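Local coordinates for protein cysteine protease S273R (African swine fever virus pig/Kenya/KEN-50/1950, PDB 6LJ9) that probably acts as a viral cysteine protease that matures the pp220 and pp62 polyproteins into core-shell proteins and counters host innate immunity, at residues B[155-160]-B[168-173]; B[83-88]-B[229-234]; B[89-94]-B[110-115]; B[120-125]-B[197-202]. One frame throughout, in Å; residues are numbered along the deposited sequence.

Contact 1 is the hub, touching each of the other three contacts. Contact 1 carries His168 and contact 2 carries the nucleophile Cys232, both inferred catalytic residues; their centres are 14 Å apart, and Trp169 NE1 of contact 1 reaches Leu88 O of contact 2 at 2.9 Å, probably as a hydrogen bond. Contact 3, whose centre is 10 Å from that of contact 1, is tied to it by the disulfide between Cys155 and Cys110. Contact 4 lies farthest from contact 2, their nearest atoms about 14 Å apart. It touches contact 1 where Ile172 CG2 meets Trp200 CZ3 at 3.7 Å, and contact 3 through Lys123 NZ and Ser113 O, 2.6 Å apart, probably a hydrogen bond.

Contact 1. Residues B[155-160]-B[168-173]; sequences CVLNTD and HWVAIF
Val156 and Trp169 meet on one face of an antiparallel strand pair, their side chains crossing at about a right angle. Val156 CG1, anti to its backbone N (chi1 -180°), approaches the indole obliquely and comes within 3.6 Å of Trp169 CE3. Asn158 CB lies over one face of this ring, 4.0 Å above its plane and displaced toward the rim. On the other face of the sheet, which also bears Cys155, the packing is mainly aliphatic. Leu157 spreads its two methyls, CD1 resting 3.6 Å from Val170 CG2 while CD2 packs against Ile172 CD1. The Thr159 side chain crosses that of Val170, CG2 touching CG2, and lies side by side with that of His168, OG1 at the imidazole edge near its plane. Paired N-H to C=O bonds join Cys155 with Ile172 and Leu157 with Val170, forming the hairpin of strands 152-158 and 169-175 in the central mixed sheet of this Ulp1-family domain.

At the loop end of the hairpin, Asn158 OD1 accepts from His168 N at 3.0 Å, straight at the hydrogen (168°) although the donor stands above the amide plane; Asp160 N, above the opposite face, closes an Asx turn. His168 O receives Thr159 N and OG1. This grip on the His168 backbone is consistent with second-shell positioning of an imidazole whose NE2 is hydrogen-bonded to Asn187 OD1, both residues being inferred active-site members.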
# COMPACT_ATOMS: atom_id res chain seq x y z
N CYS B 155 3.99 -14.80 8.24
CA CYS B 155 4.72 -15.45 9.32
C CYS B 155 5.52 -16.60 8.75
O CYS B 155 5.10 -17.27 7.80
CB CYS B 155 3.76 -15.95 10.41
SG CYS B 155 4.50 -16.05 12.05
N VAL B 156 6.70 -16.82 9.33
CA VAL B 156 7.58 -17.93 8.99
C VAL B 156 7.77 -18.77 10.24
O VAL B 156 8.13 -18.24 11.29
CB VAL B 156 8.93 -17.45 8.44
CG1 VAL B 156 9.82 -18.63 8.09
CG2 VAL B 156 8.73 -16.55 7.24
N LEU B 157 7.53 -20.08 10.13
CA LEU B 157 7.58 -20.97 11.28
C LEU B 157 8.45 -22.18 10.98
O LEU B 157 8.70 -22.53 9.83
CB LEU B 157 6.17 -21.42 11.70
CG LEU B 157 5.31 -22.14 10.67
CD1 LEU B 157 5.19 -23.62 11.02
CD2 LEU B 157 3.94 -21.49 10.60
N ASN B 158 8.90 -22.82 12.06
CA ASN B 158 9.77 -23.98 11.99
C ASN B 158 8.94 -25.24 12.22
O ASN B 158 8.26 -25.35 13.25
CB ASN B 158 10.90 -23.88 13.02
CG ASN B 158 11.99 -24.91 12.80
OD1 ASN B 158 11.81 -25.88 12.07
ND2 ASN B 158 13.14 -24.69 13.43
N THR B 159 8.99 -26.18 11.28
CA THR B 159 8.25 -27.43 11.38
C THR B 159 9.01 -28.51 12.13
O THR B 159 8.64 -29.68 12.05
CB THR B 159 7.89 -27.94 9.98
OG1 THR B 159 9.09 -28.16 9.23
CG2 THR B 159 7.02 -26.93 9.25
N ASP B 160 10.06 -28.14 12.87
CA ASP B 160 10.85 -29.13 13.59
C ASP B 160 10.07 -29.78 14.73
O ASP B 160 10.46 -30.86 15.19
CB ASP B 160 12.13 -28.50 14.12
CG ASP B 160 13.19 -29.52 14.48
OD1 ASP B 160 13.02 -30.71 14.13
OD2 ASP B 160 14.20 -29.14 15.11
N HIS B 168 13.29 -26.56 9.55
CA HIS B 168 12.72 -26.40 8.21
C HIS B 168 11.71 -25.27 8.27
O HIS B 168 10.66 -25.40 8.91
CB HIS B 168 12.07 -27.69 7.72
CG HIS B 168 11.61 -27.63 6.30
ND1 HIS B 168 12.46 -27.84 5.23
CD2 HIS B 168 10.39 -27.37 5.76
CE1 HIS B 168 11.78 -27.72 4.10
NE2 HIS B 168 10.53 -27.44 4.40
N TRP B 169 12.02 -24.16 7.60
CA TRP B 169 11.15 -23.00 7.61
C TRP B 169 10.06 -23.13 6.55
O TRP B 169 10.33 -23.52 5.41
CB TRP B 169 11.95 -21.72 7.37
CG TRP B 169 13.00 -21.46 8.40
CD1 TRP B 169 14.35 -21.64 8.26
CD2 TRP B 169 12.80 -20.95 9.73
NE1 TRP B 169 15.00 -21.29 9.42
CE2 TRP B 169 14.07 -20.86 10.34
CE3 TRP B 169 11.67 -20.57 10.46
CZ2 TRP B 169 14.24 -20.41 11.64
CZ3 TRP B 169 11.85 -20.12 11.76
CH2 TRP B 169 13.12 -20.04 12.33
N VAL B 170 8.83 -22.79 6.94
CA VAL B 170 7.71 -22.69 6.01
C VAL B 170 7.02 -21.35 6.26
O VAL B 170 7.14 -20.76 7.34
CB VAL B 170 6.71 -23.85 6.14
CG1 VAL B 170 7.39 -25.18 5.86
CG2 VAL B 170 6.09 -23.86 7.53
N ALA B 171 6.31 -20.88 5.25
CA ALA B 171 5.67 -19.57 5.29
C ALA B 171 4.16 -19.70 5.41
O ALA B 171 3.56 -20.66 4.91
CB ALA B 171 6.02 -18.75 4.05
N ILE B 172 3.55 -18.73 6.08
CA ILE B 172 2.10 -18.60 6.17
C ILE B 172 1.73 -17.18 5.78
O ILE B 172 2.25 -16.22 6.37
CB ILE B 172 1.56 -18.94 7.57
CG1 ILE B 172 1.57 -20.46 7.80
CG2 ILE B 172 0.16 -18.37 7.77
CD1 ILE B 172 0.76 -20.90 9.01
N PHE B 173 0.84 -17.04 4.80
CA PHE B 173 0.44 -15.73 4.30
C PHE B 173 -1.08 -15.66 4.22
O PHE B 173 -1.71 -16.57 3.68
CB PHE B 173 1.06 -15.46 2.92
CG PHE B 173 0.90 -14.04 2.46
CD1 PHE B 173 1.77 -13.06 2.91
CD2 PHE B 173 -0.10 -13.69 1.58
CE1 PHE B 173 1.63 -11.75 2.50
CE2 PHE B 173 -0.25 -12.38 1.16
CZ PHE B 173 0.62 -11.41 1.62

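Contact 2. Residues B[83-88]-B[229-234]; sequences NNTGLL and QTECGP
Glu231 OE2 is gripped by two threonine hydroxyls, one from each side of the contact. Thr85 OG1 donates to Glu231 OE2 at 2.6 Å, nearly in line with the C-O bond, whereas Thr230 OG1 donates to the same oxygen, also at 2.6 Å, meeting the anti lone pair of OE2, the one away from OE1. Thr85 can reach this site because its OG1 stands anti to the backbone N (chi1 -160°), and its side chain crosses those of Thr230 and Glu231 at about a right angle. The glutamate chain itself is bent at chi2 (-55°), which turns CD back toward the loop. Two short donors, together with a salt bridge from OE1 to Arg266, would be expected to favour the charged carboxylate.

Farther along the loop the contact becomes apolar. Leu87 CD2 lies 3.6 Å from Thr230 CA. Leu88 CD2 rests against the backbone of Gly233, 3.6 Å from its C atom, where no side chain intervenes, and it also touches the ring of Pro234. One water bridges the backbones: Leu88 N donates to it at 3.1 Å, it donates to Thr230 O at 2.9 Å, and Gly233 N adds a weak bond.

Glu231 occupies the N-cap position of helix 232-244, which begins with the inferred nucleophile Cys232. The loop 83-88 runs across this helix start on its way to helix 90-103, while helix 259-269 contributes Arg266, whose guanidinium bonds both Glu231 and Gly86 O and so ties the two segments to a third element.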
# COMPACT_ATOMS: atom_id res chain seq x y z
N ASN B 83 25.96 -13.92 1.81
CA ASN B 83 26.78 -14.52 0.76
C ASN B 83 27.28 -15.91 1.14
O ASN B 83 28.30 -16.36 0.62
CB ASN B 83 27.95 -13.61 0.42
CG ASN B 83 27.54 -12.43 -0.45
OD1 ASN B 83 26.91 -12.61 -1.49
ND2 ASN B 83 27.87 -11.23 -0.01
N ASN B 84 26.58 -16.59 2.04
CA ASN B 84 26.82 -17.99 2.32
C ASN B 84 25.48 -18.68 2.46
O ASN B 84 24.43 -18.04 2.49
CB ASN B 84 27.68 -18.18 3.58
CG ASN B 84 27.02 -17.63 4.83
OD1 ASN B 84 26.25 -18.32 5.49
ND2 ASN B 84 27.34 -16.38 5.16
N THR B 85 25.51 -20.01 2.54
CA THR B 85 24.29 -20.81 2.57
C THR B 85 23.88 -21.18 3.99
O THR B 85 23.07 -22.10 4.18
CB THR B 85 24.47 -22.06 1.70
OG1 THR B 85 23.19 -22.59 1.34
CG2 THR B 85 25.27 -23.12 2.42
N GLY B 86 24.40 -20.47 4.99
CA GLY B 86 24.05 -20.77 6.37
C GLY B 86 22.56 -20.64 6.61
O GLY B 86 21.87 -19.85 5.96
N LEU B 87 22.06 -21.42 7.57
CA LEU B 87 20.64 -21.46 7.84
C LEU B 87 20.18 -20.19 8.54
O LEU B 87 20.90 -19.60 9.35
CB LEU B 87 20.28 -22.67 8.70
CG LEU B 87 20.71 -24.05 8.18
CD1 LEU B 87 19.99 -25.15 8.94
CD2 LEU B 87 20.46 -24.17 6.69
N LEU B 88 18.96 -19.78 8.21
CA LEU B 88 18.35 -18.61 8.83
C LEU B 88 17.89 -18.92 10.25
O LEU B 88 17.39 -20.01 10.53
CB LEU B 88 17.16 -18.12 7.99
CG LEU B 88 17.41 -16.95 7.05
CD1 LEU B 88 18.66 -17.17 6.21
CD2 LEU B 88 16.20 -16.72 6.15
N GLN B 229 19.57 -28.35 1.02
CA GLN B 229 19.26 -28.54 2.43
C GLN B 229 19.35 -27.25 3.23
O GLN B 229 19.36 -27.30 4.46
CB GLN B 229 20.19 -29.60 3.04
CG GLN B 229 20.13 -30.96 2.37
CD GLN B 229 21.15 -31.92 2.95
OE1 GLN B 229 22.07 -31.52 3.66
NE2 GLN B 229 20.99 -33.21 2.65
N THR B 230 19.43 -26.10 2.56
CA THR B 230 19.79 -24.85 3.22
C THR B 230 18.87 -23.68 2.94
O THR B 230 18.88 -22.73 3.73
CB THR B 230 21.21 -24.43 2.81
OG1 THR B 230 21.27 -24.23 1.40
CG2 THR B 230 22.22 -25.48 3.20
N GLU B 231 18.08 -23.69 1.87
CA GLU B 231 17.40 -22.49 1.41
C GLU B 231 15.93 -22.43 1.80
O GLU B 231 15.20 -21.61 1.24
CB GLU B 231 17.54 -22.37 -0.11
CG GLU B 231 18.98 -22.43 -0.59
CD GLU B 231 19.86 -21.40 0.08
OE1 GLU B 231 19.57 -20.19 -0.07
OE2 GLU B 231 20.82 -21.79 0.77
N CYS B 232 15.49 -23.26 2.75
CA CYS B 232 14.10 -23.19 3.18
C CYS B 232 13.77 -21.85 3.83
O CYS B 232 12.64 -21.37 3.73
CB CYS B 232 13.79 -24.34 4.15
SG CYS B 232 14.89 -24.42 5.58
N GLY B 233 14.75 -21.24 4.49
CA GLY B 233 14.59 -19.91 5.04
C GLY B 233 14.34 -18.87 3.97
O GLY B 233 13.32 -18.17 3.99
N PRO B 234 15.27 -18.74 3.02
CA PRO B 234 15.03 -17.82 1.89
C PRO B 234 13.77 -18.14 1.11
O PRO B 234 13.11 -17.23 0.60
CB PRO B 234 16.29 -17.99 1.04
CG PRO B 234 17.35 -18.37 2.02
CD PRO B 234 16.66 -19.23 3.04
O HOH W 1 17.63 -21.12 5.76

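Contact 3. Residues B[89-94]-B[110-115]; sequences TNFNID and CPFSMM
Phe91 and Phe112 form the aromatic part of this contact. Their planes are near parallel, 27° apart, but the rings are slid so far that they barely overlap, with centroids 5.2 Å apart; Phe91 CE1 approaches Phe112 CZ obliquely at 3.7 Å. Phe112 CG stands anti to the backbone N (chi1 -171°), and the ring beyond it meets the helix. A type I turn runs from Phe112 to Met115.

Polar groups meet the same ring in two ways. Asn90 comes in obliquely, its amide ND2 lying 3.4 Å from Phe112 CZ. Asp94 instead stands at the ring's edge, its CG 3.7 Å from Phe112 CD2, with the carboxylate turned almost perpendicular to the ring (82°).

Thioether packing lies alongside. Met115, poorly ordered, bends at its last torsion and brings CE within 3.5 Å of Asp94 CB, while SD passes near Asn90.

No direct hydrogen bond links the segments, but a water lies 2.9 Å from Asp94 OD1 and 3.1 Å from Cys110 O. Within the helix segment, Thr89 and Asn92 form a capping box: Thr89 N donates to Asn92 OD1 on a lone pair, and Asn92 N returns a weak bond to Thr89 OG1.

The contact sets the first turn of helix 90-103 against the loop that leaves edge strand 107-109. Ile93, on this same turn, packs against Val156 of the adjacent strand 152-158, and Cys110 is joined by backbone hydrogen bonding to Gly154 of that strand.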
# COMPACT_ATOMS: atom_id res chain seq x y z
N THR B 89 18.08 -17.96 11.14
CA THR B 89 17.60 -18.06 12.51
C THR B 89 16.30 -17.28 12.67
O THR B 89 15.86 -16.57 11.77
CB THR B 89 18.66 -17.54 13.49
OG1 THR B 89 18.88 -16.14 13.28
CG2 THR B 89 19.98 -18.29 13.30
N ASN B 90 15.68 -17.43 13.84
CA ASN B 90 14.47 -16.67 14.14
C ASN B 90 14.75 -15.18 14.19
O ASN B 90 13.85 -14.37 13.93
CB ASN B 90 13.86 -17.15 15.45
CG ASN B 90 14.90 -17.52 16.49
OD1 ASN B 90 16.10 -17.28 16.29
ND2 ASN B 90 14.46 -18.11 17.59
N PHE B 91 15.98 -14.79 14.52
CA PHE B 91 16.31 -13.37 14.56
C PHE B 91 16.44 -12.79 13.15
O PHE B 91 16.02 -11.66 12.90
CB PHE B 91 17.60 -13.15 15.35
CG PHE B 91 17.55 -13.66 16.76
CD1 PHE B 91 16.81 -13.00 17.72
CD2 PHE B 91 18.24 -14.81 17.12
CE1 PHE B 91 16.76 -13.46 19.02
CE2 PHE B 91 18.19 -15.28 18.42
CZ PHE B 91 17.45 -14.61 19.37
N ASN B 92 17.03 -13.56 12.23
CA ASN B 92 17.14 -13.09 10.85
C ASN B 92 15.77 -12.88 10.23
O ASN B 92 15.57 -11.93 9.45
CB ASN B 92 17.96 -14.08 10.02
CG ASN B 92 19.28 -14.45 10.67
OD1 ASN B 92 19.54 -15.62 10.95
ND2 ASN B 92 20.11 -13.45 10.91
N ILE B 93 14.81 -13.74 10.56
CA ILE B 93 13.49 -13.65 9.96
C ILE B 93 12.65 -12.57 10.64
O ILE B 93 11.93 -11.82 9.97
CB ILE B 93 12.80 -15.03 10.02
CG1 ILE B 93 13.60 -16.05 9.22
CG2 ILE B 93 11.37 -14.93 9.52
CD1 ILE B 93 13.12 -17.47 9.39
N ASP B 94 12.74 -12.47 11.97
CA ASP B 94 11.96 -11.47 12.69
C ASP B 94 12.37 -10.06 12.29
O ASP B 94 11.53 -9.20 12.02
CB ASP B 94 12.12 -11.67 14.20
CG ASP B 94 11.11 -10.87 15.00
OD1 ASP B 94 9.89 -11.05 14.78
OD2 ASP B 94 11.54 -10.06 15.85
N CYS B 110 4.11 -11.14 12.14
CA CYS B 110 3.80 -11.86 13.37
C CYS B 110 4.90 -11.63 14.40
O CYS B 110 6.07 -11.50 14.03
CB CYS B 110 3.63 -13.35 13.08
SG CYS B 110 5.10 -14.15 12.41
N PRO B 111 4.57 -11.57 15.70
CA PRO B 111 5.61 -11.32 16.71
C PRO B 111 6.61 -12.46 16.84
O PRO B 111 6.50 -13.49 16.17
CB PRO B 111 4.81 -11.13 18.00
CG PRO B 111 3.45 -10.75 17.56
CD PRO B 111 3.22 -11.49 16.27
N PHE B 112 7.60 -12.27 17.72
CA PHE B 112 8.67 -13.26 17.84
C PHE B 112 8.21 -14.50 18.59
O PHE B 112 8.67 -15.61 18.29
CB PHE B 112 9.88 -12.62 18.54
CG PHE B 112 11.12 -13.48 18.54
CD1 PHE B 112 11.35 -14.40 19.55
CD2 PHE B 112 12.07 -13.34 17.54
CE1 PHE B 112 12.49 -15.19 19.55
CE2 PHE B 112 13.21 -14.13 17.53
CZ PHE B 112 13.42 -15.05 18.54
N SER B 113 7.31 -14.35 19.56
CA SER B 113 6.90 -15.49 20.37
C SER B 113 5.98 -16.42 19.58
O SER B 113 6.15 -17.65 19.63
CB SER B 113 6.20 -15.00 21.64
OG SER B 113 5.89 -16.09 22.50
N MET B 114 5.02 -15.86 18.86
CA MET B 114 4.09 -16.67 18.07
C MET B 114 4.66 -16.98 16.70
O MET B 114 3.91 -17.12 15.73
CB MET B 114 2.74 -15.97 17.92
CG MET B 114 1.94 -15.85 19.20
SD MET B 114 0.23 -15.39 18.84
CE MET B 114 0.48 -14.06 17.67
N MET B 115 5.98 -17.09 16.60
CA MET B 115 6.62 -17.28 15.30
C MET B 115 6.75 -18.76 14.94
O MET B 115 6.20 -19.21 13.94
CB MET B 115 8.00 -16.60 15.28
CG MET B 115 8.61 -16.51 13.90
SD MET B 115 10.35 -16.10 13.93
CE MET B 115 10.28 -14.56 14.83
O HOH W 2 8.32 -9.73 12.73

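Contact 4. Residues B[120-125]-B[197-202]; sequences IHYKFN and VIRWME
His121 and Trp200 meet at about a right angle, the imidazole reaching the base of the indole side chain. With CG anti to its carbonyl carbon (chi1 -55°), His121 sets that atom toward the helix, and Trp200 CB lies at the imidazole edge near its plane, 3.4 Å from His121 NE2. The same nitrogen passes near Trp200 N, but the angle is too poor for a hydrogen bond. Trp200 CG stands anti to the backbone N (chi1 -176°), and the indole extends from the helix past Ile120. There Ile120 CD1 approaches the five-membered ring obliquely, 3.6 Å from Trp200 NE1 and somewhat farther from Trp200 CD1. This indole N-H is buried by the contact and has no polar partner in the model.

Trp200 belongs to helix 195-208, which packs against the central mixed sheet of the catalytic domain: Val197 and the selenomethionine Met201 touch Tyr185 of strand 181-186, and Met201 also reaches Thr217 of strand 215-220. The segment 120-125 opens on the last residues of a 3-10 segment within the long connection between strand 107-109 and helix 129-134, and it meets helix 195-208 near the protein surface.

Ile120, His121 and Tyr122 also pack on one another. Ile120 CG2 lies 4.0 Å above one face of the His121 ring, toward its rim, and His121 CB sits over the centre of the Tyr122 ring. Arg199, extended from CG to NE, reaches toward the loop so that NH1 comes 4.0 Å from Tyr122 OH, simple proximity, the phenol oxygen lying at the guanidinium edge while the two planes stand 65° apart.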
# COMPACT_ATOMS: atom_id res chain seq x y z
N ILE B 120 0.78 -22.11 19.75
CA ILE B 120 0.05 -20.87 19.51
C ILE B 120 -1.43 -21.03 19.86
O ILE B 120 -2.10 -20.04 20.18
CB ILE B 120 0.24 -20.42 18.05
CG1 ILE B 120 -0.33 -19.02 17.83
CG2 ILE B 120 -0.38 -21.42 17.08
CD1 ILE B 120 -0.12 -18.49 16.42
N HIS B 121 -1.94 -22.26 19.82
CA HIS B 121 -3.33 -22.50 20.19
C HIS B 121 -3.55 -22.40 21.70
O HIS B 121 -4.69 -22.17 22.13
CB HIS B 121 -3.78 -23.87 19.69
CG HIS B 121 -3.58 -24.07 18.23
ND1 HIS B 121 -2.94 -25.17 17.71
CD2 HIS B 121 -3.95 -23.32 17.16
CE1 HIS B 121 -2.91 -25.09 16.39
NE2 HIS B 121 -3.52 -23.97 16.03
N TYR B 122 -2.50 -22.57 22.49
CA TYR B 122 -2.60 -22.52 23.95
C TYR B 122 -1.87 -21.33 24.55
O TYR B 122 -1.81 -21.21 25.78
CB TYR B 122 -2.07 -23.82 24.55
CG TYR B 122 -2.44 -25.04 23.74
CD1 TYR B 122 -3.73 -25.55 23.77
CD2 TYR B 122 -1.50 -25.67 22.93
CE1 TYR B 122 -4.07 -26.66 23.02
CE2 TYR B 122 -1.84 -26.78 22.18
CZ TYR B 122 -3.13 -27.27 22.23
OH TYR B 122 -3.47 -28.38 21.49
N LYS B 123 -1.32 -20.44 23.72
CA LYS B 123 -0.68 -19.24 24.24
C LYS B 123 -1.73 -18.30 24.82
O LYS B 123 -2.87 -18.23 24.35
CB LYS B 123 0.12 -18.55 23.15
CG LYS B 123 1.50 -19.16 22.94
CD LYS B 123 2.16 -18.70 21.66
CE LYS B 123 3.50 -19.40 21.48
NZ LYS B 123 4.10 -19.15 20.15
N PHE B 124 -1.32 -17.57 25.87
CA PHE B 124 -2.26 -16.76 26.63
C PHE B 124 -2.93 -15.71 25.75
O PHE B 124 -4.16 -15.61 25.71
CB PHE B 124 -1.54 -16.11 27.81
CG PHE B 124 -2.41 -15.22 28.63
CD1 PHE B 124 -3.38 -15.76 29.46
CD2 PHE B 124 -2.27 -13.84 28.58
CE1 PHE B 124 -4.19 -14.94 30.22
CE2 PHE B 124 -3.07 -13.03 29.34
CZ PHE B 124 -4.03 -13.58 30.16
N ASN B 125 -2.13 -14.91 25.05
CA ASN B 125 -2.64 -13.90 24.13
C ASN B 125 -2.36 -14.37 22.70
O ASN B 125 -1.20 -14.61 22.34
CB ASN B 125 -2.00 -12.54 24.39
CG ASN B 125 -0.52 -12.64 24.70
OD1 ASN B 125 -0.10 -12.42 25.84
ND2 ASN B 125 0.28 -12.97 23.70
N VAL B 197 -1.14 -26.86 12.22
CA VAL B 197 -1.23 -25.78 11.25
C VAL B 197 -2.61 -25.76 10.60
O VAL B 197 -3.18 -24.69 10.37
CB VAL B 197 -0.11 -25.91 10.20
CG1 VAL B 197 -0.26 -24.85 9.12
CG2 VAL B 197 1.26 -25.80 10.87
N ILE B 198 -3.17 -26.94 10.33
CA ILE B 198 -4.50 -27.01 9.73
C ILE B 198 -5.54 -26.40 10.67
O ILE B 198 -6.42 -25.64 10.24
CB ILE B 198 -4.85 -28.47 9.37
CG1 ILE B 198 -3.90 -28.99 8.29
CG2 ILE B 198 -6.29 -28.59 8.92
CD1 ILE B 198 -4.08 -28.32 6.94
N ARG B 199 -5.46 -26.72 11.96
CA ARG B 199 -6.42 -26.16 12.92
C ARG B 199 -6.32 -24.64 12.97
O ARG B 199 -7.34 -23.95 13.06
CB ARG B 199 -6.18 -26.75 14.31
CG ARG B 199 -6.13 -28.27 14.36
CD ARG B 199 -5.66 -28.73 15.73
NE ARG B 199 -4.96 -30.00 15.67
CZ ARG B 199 -4.13 -30.44 16.61
NH1 ARG B 199 -3.90 -29.71 17.69
NH2 ARG B 199 -3.53 -31.62 16.47
N TRP B 200 -5.09 -24.11 12.93
CA TRP B 200 -4.91 -22.67 12.95
C TRP B 200 -5.49 -22.01 11.70
O TRP B 200 -6.17 -20.98 11.80
CB TRP B 200 -3.42 -22.33 13.09
CG TRP B 200 -3.16 -20.86 13.22
CD1 TRP B 200 -3.07 -20.14 14.38
CD2 TRP B 200 -2.94 -19.93 12.15
NE1 TRP B 200 -2.81 -18.82 14.10
CE2 TRP B 200 -2.73 -18.66 12.74
CE3 TRP B 200 -2.91 -20.04 10.76
CZ2 TRP B 200 -2.49 -17.52 11.98
CZ3 TRP B 200 -2.67 -18.90 10.00
CH2 TRP B 200 -2.47 -17.66 10.62
N MSE B 201 -5.25 -22.59 10.53
CA MSE B 201 -5.80 -22.07 9.29
C MSE B 201 -7.33 -22.12 9.29
O MSE B 201 -7.99 -21.20 8.81
CB MSE B 201 -5.26 -22.85 8.09
CG MSE B 201 -3.75 -22.78 7.93
SE MSE B 201 -3.08 -23.89 6.48
CE MSE B 201 -3.87 -22.94 4.98
N GLU B 202 -7.88 -23.20 9.86
CA GLU B 202 -9.33 -23.31 9.96
C GLU B 202 -9.90 -22.29 10.93
O GLU B 202 -10.96 -21.70 10.67
CB GLU B 202 -9.71 -24.73 10.39
CG GLU B 202 -9.50 -25.79 9.32
CD GLU B 202 -10.31 -25.52 8.07
OE1 GLU B 202 -9.71 -25.43 6.98
OE2 GLU B 202 -11.55 -25.38 8.18